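Local coordinates for protein glutaredoxin (Grx-1) (Archaeoglobus fulgidus, PDB 3IC4) that probably transfers electrons as a small thiol-disulfide oxidoreductase of the glutaredoxin family, within the thioredoxin superfamily, at residues L15-S20 / V70-D75. Numbering follows the deposited sequence.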
loop_
_atom_site.group_PDB
_atom_site.type_symbol
_atom_site.label_atom_id
_atom_site.label_comp_id
_atom_site.label_asym_id
_atom_site.label_seq_id
_atom_site.Cartn_x
_atom_site.Cartn_y
_atom_site.Cartn_z
ATOM N N LEU A 15 -5.174 -0.165 2.358
ATOM C CA LEU A 15 -3.774 0.124 2.667
ATOM C C LEU A 15 -2.973 0.245 1.384
ATOM O O LEU A 15 -3.045 -0.630 0.527
ATOM C CB LEU A 15 -3.183 -1.042 3.496
ATOM C CG LEU A 15 -1.718 -0.896 3.910
ATOM C CD1 LEU A 15 -1.496 0.299 4.816
ATOM C CD2 LEU A 15 -1.192 -2.159 4.596
HETATM N N MSE A 16 -2.194 1.322 1.311
HETATM C CA MSE A 16 -1.201 1.494 0.256
HETATM C C MSE A 16 0.229 1.347 0.763
HETATM O O MSE A 16 0.612 1.947 1.790
HETATM C CB MSE A 16 -1.376 2.881 -0.350
HETATM C CG MSE A 16 -0.492 3.151 -1.490
HETATM SE SE MSE A 16 -0.635 4.993 -2.032
HETATM C CE MSE A 16 1.226 5.348 -2.411
ATOM N N TYR A 17 1.022 0.601 -0.008
ATOM C CA TYR A 17 2.468 0.524 0.172
ATOM C C TYR A 17 3.113 1.290 -0.978
ATOM O O TYR A 17 2.764 1.097 -2.136
ATOM C CB TYR A 17 2.939 -0.903 0.082
ATOM C CG TYR A 17 2.426 -1.822 1.127
ATOM C CD1 TYR A 17 3.139 -2.040 2.310
ATOM C CD2 TYR A 17 1.234 -2.533 0.922
ATOM C CE1 TYR A 17 2.663 -2.960 3.252
ATOM C CE2 TYR A 17 0.780 -3.449 1.863
ATOM C CZ TYR A 17 1.490 -3.634 3.005
ATOM O OH TYR A 17 1.011 -4.540 3.881
ATOM N N GLY A 18 4.060 2.167 -0.659
ATOM C CA GLY A 18 4.779 2.872 -1.713
ATOM C C GLY A 18 6.057 3.546 -1.249
ATOM O O GLY A 18 6.519 3.299 -0.180
ATOM N N LEU A 19 6.659 4.299 -2.140
ATOM C CA LEU A 19 7.766 5.164 -1.825
ATOM C C LEU A 19 7.310 6.592 -2.061
ATOM O O LEU A 19 6.703 6.901 -3.071
ATOM C CB LEU A 19 8.945 4.887 -2.726
ATOM C CG LEU A 19 9.554 3.471 -2.693
ATOM C CD1 LEU A 19 10.561 3.389 -3.781
ATOM C CD2 LEU A 19 10.189 3.267 -1.365
ATOM N N SER A 20 7.764 7.463 -1.179
ATOM C CA SER A 20 7.277 8.855 -1.151
ATOM C C SER A 20 7.798 9.598 -2.358
ATOM O O SER A 20 7.218 10.645 -2.769
ATOM C CB SER A 20 7.643 9.518 0.181
ATOM O OG SER A 20 9.019 9.816 0.211
ATOM N N VAL A 70 1.420 -0.725 -4.231
ATOM C CA VAL A 70 0.451 -1.811 -4.038
ATOM C C VAL A 70 -0.655 -1.288 -3.135
ATOM O O VAL A 70 -0.393 -0.656 -2.095
ATOM C CB VAL A 70 1.079 -3.087 -3.439
ATOM C CG1 VAL A 70 -0.017 -4.167 -3.058
ATOM C CG2 VAL A 70 2.085 -3.632 -4.427
ATOM N N VAL A 71 -1.873 -1.466 -3.569
ATOM C CA VAL A 71 -3.044 -1.088 -2.762
ATOM C C VAL A 71 -3.821 -2.378 -2.485
ATOM O O VAL A 71 -4.145 -3.133 -3.381
ATOM C CB VAL A 71 -3.944 -0.030 -3.424
ATOM C CG1 VAL A 71 -5.146 0.317 -2.513
ATOM C CG2 VAL A 71 -3.136 1.245 -3.713
ATOM N N VAL A 72 -4.106 -2.558 -1.207
ATOM C CA VAL A 72 -4.726 -3.772 -0.689
ATOM C C VAL A 72 -6.048 -3.441 -0.052
ATOM O O VAL A 72 -6.146 -2.499 0.771
ATOM C CB VAL A 72 -3.859 -4.494 0.368
ATOM C CG1 VAL A 72 -4.554 -5.857 0.747
ATOM C CG2 VAL A 72 -2.433 -4.672 -0.183
ATOM N N LYS A 73 -7.070 -4.191 -0.432
ATOM C CA LYS A 73 -8.388 -4.130 0.275
ATOM C C LYS A 73 -8.870 -5.537 0.472
ATOM O O LYS A 73 -9.207 -6.212 -0.519
ATOM C CB LYS A 73 -9.415 -3.361 -0.551
ATOM C CG LYS A 73 -10.722 -3.123 0.197
ATOM C CD LYS A 73 -11.801 -2.463 -0.614
ATOM C CE LYS A 73 -13.124 -2.530 0.138
ATOM N NZ LYS A 73 -13.948 -1.354 -0.254
ATOM N N GLY A 74 -8.954 -5.992 1.729
ATOM C CA GLY A 74 -9.364 -7.380 2.036
ATOM C C GLY A 74 -8.333 -8.337 1.439
ATOM O O GLY A 74 -7.132 -8.120 1.632
ATOM N N ASP A 75 -8.810 -9.290 0.641
ATOM C CA ASP A 75 -7.949 -10.256 -0.034
ATOM C C ASP A 75 -7.565 -9.890 -1.426
ATOM O O ASP A 75 -6.867 -10.667 -2.076
ATOM C CB ASP A 75 -8.571 -11.640 -0.002
ATOM C CG ASP A 75 -8.719 -12.158 1.412
ATOM O OD1 ASP A 75 -7.893 -11.764 2.310
ATOM O OD2 ASP A 75 -9.646 -12.960 1.602
#
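Val70 pairs with Tyr17 where two central strands of the glutaredoxin sheet, 15-18 and 70-73, run antiparallel. Val70 N donates to Tyr17 O (3.1 Å), and Val70 O takes the shorter bond from Tyr17 N (2.8 Å). Val70 O also lies at the edge of the Tyr17 ring, and Met16 CA approaches the same Val70 O at 3.3 Å in a CA-H...O contact.

Val71 faces Met16, a selenomethionine here, in a non-hydrogen-bonded pair. With Val71 CG1 anti to the backbone N (chi1 -180°), Val71 CG2 lies beside that N and meets Met16 CG at 3.9 Å, the two side chains crossing at a slant. Beyond CG the Met16 chain leads away toward helix 23-35, where it touches Cys25 of a probable thioredoxin-type CxxC motif; Val71 reaches Thr28 of the same helix.

Val72 returns to the face occupied by Tyr17. Val72 N donates to Leu15 O at 2.8 Å, Val72 O accepts from Leu15 N at 3.0 Å, and Val72 CG2 sits 4.0 Å from Tyr17 CE2, at the ring edge near the ring plane. Helix 49-63 packs against Tyr17 through Val55 and Val59.

Alternating side chains thus join the sheet centre to helices on its two faces, while four nearly straight N-H...O bonds satisfy backbone polar groups in largely buried, apolar surroundings.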